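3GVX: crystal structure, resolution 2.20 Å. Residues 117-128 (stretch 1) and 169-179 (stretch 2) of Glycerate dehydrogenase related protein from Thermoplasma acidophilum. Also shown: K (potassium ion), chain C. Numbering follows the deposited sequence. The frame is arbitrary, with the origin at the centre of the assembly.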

# COMPACT_ATOMS: atom_id res chain seq x y z
N THR B 117 10.54 11.83 4.68
CA THR B 117 10.15 10.81 3.74
C THR B 117 9.23 11.42 2.73
O THR B 117 8.76 12.54 2.88
CB THR B 117 9.44 9.64 4.44
OG1 THR B 117 8.35 10.13 5.21
CG2 THR B 117 10.41 8.87 5.33
N THR B 118 8.99 10.64 1.69
CA THR B 118 8.13 11.05 0.62
C THR B 118 6.77 10.40 0.85
O THR B 118 6.64 9.27 1.27
CB THR B 118 8.68 10.61 -0.74
OG1 THR B 118 9.91 11.29 -0.97
CG2 THR B 118 7.70 10.93 -1.84
N LEU B 119 5.76 11.17 0.55
CA LEU B 119 4.41 10.73 0.71
C LEU B 119 3.76 10.48 -0.63
O LEU B 119 4.02 11.21 -1.58
CB LEU B 119 3.67 11.83 1.38
CG LEU B 119 2.90 11.81 2.66
CD1 LEU B 119 3.74 11.85 3.97
CD2 LEU B 119 2.12 13.06 2.45
N LEU B 120 2.88 9.50 -0.68
CA LEU B 120 2.20 9.20 -1.92
C LEU B 120 0.97 10.07 -2.06
O LEU B 120 0.64 10.54 -3.15
CB LEU B 120 1.81 7.74 -1.96
CG LEU B 120 3.03 6.83 -1.87
CD1 LEU B 120 2.59 5.38 -1.89
CD2 LEU B 120 4.00 7.17 -3.02
N TYR B 121 0.30 10.29 -0.94
CA TYR B 121 -0.91 11.09 -0.94
C TYR B 121 -0.83 12.40 -1.72
O TYR B 121 0.03 13.24 -1.45
CB TYR B 121 -1.35 11.39 0.49
CG TYR B 121 -2.70 12.07 0.57
CD1 TYR B 121 -3.87 11.32 0.66
CD2 TYR B 121 -2.81 13.45 0.57
CE1 TYR B 121 -5.12 11.94 0.76
CE2 TYR B 121 -4.05 14.09 0.67
CZ TYR B 121 -5.20 13.32 0.77
OH TYR B 121 -6.42 13.93 0.91
N GLY B 122 -1.75 12.58 -2.67
CA GLY B 122 -1.77 13.80 -3.46
C GLY B 122 -0.89 13.79 -4.69
O GLY B 122 -0.97 14.67 -5.54
N LYS B 123 -0.04 12.78 -4.81
CA LYS B 123 0.82 12.71 -5.97
C LYS B 123 0.27 12.04 -7.21
O LYS B 123 -0.68 11.26 -7.16
CB LYS B 123 2.15 12.10 -5.56
CG LYS B 123 3.00 13.11 -4.86
CD LYS B 123 3.96 12.46 -3.94
CE LYS B 123 5.03 13.43 -3.54
NZ LYS B 123 4.44 14.64 -2.96
N ALA B 124 0.90 12.36 -8.34
CA ALA B 124 0.49 11.83 -9.62
C ALA B 124 1.27 10.58 -10.00
O ALA B 124 2.49 10.59 -10.16
CB ALA B 124 0.65 12.91 -10.69
N LEU B 125 0.53 9.48 -10.13
CA LEU B 125 1.11 8.20 -10.51
C LEU B 125 0.80 7.95 -11.99
O LEU B 125 -0.36 7.81 -12.38
CB LEU B 125 0.54 7.06 -9.66
CG LEU B 125 0.81 5.64 -10.16
CD1 LEU B 125 2.32 5.37 -10.24
CD2 LEU B 125 0.10 4.66 -9.25
N GLY B 126 1.85 7.91 -12.81
CA GLY B 126 1.69 7.67 -14.23
C GLY B 126 1.84 6.19 -14.52
O GLY B 126 2.82 5.56 -14.12
N ILE B 127 0.85 5.61 -15.20
CA ILE B 127 0.90 4.20 -15.54
C ILE B 127 1.05 4.00 -17.03
O ILE B 127 0.29 4.52 -17.85
CB ILE B 127 -0.36 3.42 -15.09
CG1 ILE B 127 -0.54 3.56 -13.58
CG2 ILE B 127 -0.22 1.95 -15.47
CD1 ILE B 127 -1.88 3.11 -13.09
N LEU B 128 2.07 3.23 -17.38
CA LEU B 128 2.37 2.93 -18.75
C LEU B 128 1.79 1.56 -19.06
O LEU B 128 2.30 0.54 -18.59
CB LEU B 128 3.88 2.94 -18.94
CG LEU B 128 4.39 2.89 -20.37
CD1 LEU B 128 3.91 4.13 -21.15
CD2 LEU B 128 5.92 2.82 -20.34
N ASP B 169 4.41 12.59 -22.61
CA ASP B 169 3.40 13.40 -21.94
C ASP B 169 3.08 12.82 -20.57
O ASP B 169 2.82 13.55 -19.63
CB ASP B 169 2.14 13.49 -22.81
CG ASP B 169 0.98 14.18 -22.09
OD1 ASP B 169 1.20 15.25 -21.48
OD2 ASP B 169 -0.16 13.67 -22.15
N LEU B 170 3.11 11.50 -20.46
CA LEU B 170 2.85 10.82 -19.20
C LEU B 170 3.95 11.15 -18.19
O LEU B 170 3.68 11.55 -17.07
CB LEU B 170 2.76 9.30 -19.39
CG LEU B 170 2.46 8.47 -18.13
CD1 LEU B 170 0.94 8.37 -17.90
CD2 LEU B 170 3.07 7.10 -18.32
N PHE B 171 5.21 10.99 -18.60
CA PHE B 171 6.33 11.32 -17.73
C PHE B 171 6.26 12.75 -17.25
O PHE B 171 6.59 13.06 -16.11
CB PHE B 171 7.67 11.10 -18.45
CG PHE B 171 8.17 9.68 -18.40
CD1 PHE B 171 7.41 8.65 -18.92
CD2 PHE B 171 9.37 9.37 -17.79
CE1 PHE B 171 7.84 7.33 -18.82
CE2 PHE B 171 9.81 8.05 -17.68
CZ PHE B 171 9.03 7.03 -18.20
N ARG B 172 5.79 13.63 -18.12
CA ARG B 172 5.68 15.04 -17.78
C ARG B 172 4.67 15.36 -16.69
O ARG B 172 4.80 16.37 -16.01
CB ARG B 172 5.36 15.85 -19.03
CG ARG B 172 6.53 16.09 -19.95
CD ARG B 172 6.28 17.34 -20.77
NE ARG B 172 5.28 17.13 -21.81
CZ ARG B 172 5.51 16.52 -22.97
NH1 ARG B 172 6.72 16.06 -23.24
NH2 ARG B 172 4.53 16.38 -23.86
N GLN B 173 3.67 14.51 -16.53
CA GLN B 173 2.64 14.74 -15.52
C GLN B 173 2.79 13.81 -14.33
O GLN B 173 1.94 13.79 -13.45
CB GLN B 173 1.25 14.51 -16.12
CG GLN B 173 0.92 15.33 -17.34
CD GLN B 173 -0.45 15.00 -17.88
OE1 GLN B 173 -1.46 15.27 -17.24
NE2 GLN B 173 -0.50 14.38 -19.06
N SER B 174 3.87 13.05 -14.29
CA SER B 174 4.06 12.08 -13.21
C SER B 174 5.19 12.29 -12.20
O SER B 174 6.27 12.77 -12.53
CB SER B 174 4.20 10.68 -13.82
OG SER B 174 3.14 10.42 -14.71
N ASP B 175 4.91 11.90 -10.96
CA ASP B 175 5.90 11.95 -9.89
C ASP B 175 6.44 10.54 -9.76
O ASP B 175 7.57 10.31 -9.33
CB ASP B 175 5.25 12.40 -8.58
CG ASP B 175 4.68 13.79 -8.67
OD1 ASP B 175 5.41 14.72 -9.04
OD2 ASP B 175 3.49 13.97 -8.37
N PHE B 176 5.59 9.60 -10.15
CA PHE B 176 5.91 8.19 -10.11
C PHE B 176 5.41 7.60 -11.41
O PHE B 176 4.35 7.96 -11.90
CB PHE B 176 5.18 7.49 -8.97
CG PHE B 176 5.51 8.03 -7.62
CD1 PHE B 176 6.54 7.48 -6.87
CD2 PHE B 176 4.82 9.11 -7.10
CE1 PHE B 176 6.87 7.99 -5.62
CE2 PHE B 176 5.15 9.63 -5.85
CZ PHE B 176 6.17 9.07 -5.12
N VAL B 177 6.20 6.71 -11.98
CA VAL B 177 5.80 6.07 -13.21
C VAL B 177 5.95 4.58 -13.06
O VAL B 177 7.00 4.07 -12.66
CB VAL B 177 6.65 6.51 -14.40
CG1 VAL B 177 6.45 5.50 -15.55
CG2 VAL B 177 6.26 7.92 -14.82
N LEU B 178 4.87 3.89 -13.37
CA LEU B 178 4.89 2.45 -13.30
C LEU B 178 4.84 1.87 -14.70
O LEU B 178 3.99 2.24 -15.52
CB LEU B 178 3.70 1.92 -12.50
CG LEU B 178 3.83 0.40 -12.50
CD1 LEU B 178 4.33 -0.09 -11.14
CD2 LEU B 178 2.49 -0.20 -12.90
N ILE B 179 5.74 0.95 -14.98
CA ILE B 179 5.75 0.34 -16.29
C ILE B 179 5.11 -1.03 -16.19
O ILE B 179 5.61 -1.91 -15.51
CB ILE B 179 7.15 0.21 -16.86
CG1 ILE B 179 7.81 1.59 -16.89
CG2 ILE B 179 7.08 -0.41 -18.26
CD1 ILE B 179 9.29 1.56 -17.03
K K C . 7.41 8.26 6.95
O HOH W 1 5.00 8.36 5.78

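The two stretches meet as neighbouring parallel β-strands, 124-128 and 176-179, joined by a ladder of backbone hydrogen bonds and packed with apolar side chains on both faces. The ladder alternates in the parallel manner: G126 N donates to F176 O (2.7 Å), L178 N to G126 O (2.7 Å) and L128 N to L178 O (2.9 Å), all nearly straight.

At the start of the ladder, A124 O accepts from both D175 N (2.9 Å) and F176 N (3.3 Å), while A124 N donates to D175 OD2 (3.0 Å). The aspartate thus uses its carboxylate and its backbone to grip one residue, satisfying a main-chain NH where the strand pairing begins. Alanine suits this tight spot, its CB lying only 3.2 Å from Q173 O.

G126 sits where there is no room for a side chain. A β-carbon here would lie 2.0 Å from S174 OG and 3.1 Å from L170 CG, so the absence of a side chain lets helix residue L170 and the serine approach the strand: L170 CD1 sits 3.8 Å from G126 CA. The serine hydroxyl is held in place by donating to L170 O (OG to O, 2.7 Å), which satisfies a polar group in a buried setting.

L125, I127, F176 and L178 share one face of the sheet. L125 CD1 reaches F176 CB (3.8 Å), and I127 CG2 meets L178 CD2 (4.3 Å). F176, with the largest area covered by the other stretch, extends its ring to the loop before the strand, where L120 CD2 touches CZ (3.6 Å) and the aliphatic part of K123 places CD near the ring edge, 3.6 Å from CE2.

On the other face, branched L128 spans two neighbours, its CD1 4.2 Å from L170 CD2 and its CD2 4.0 Å from I179 CG2.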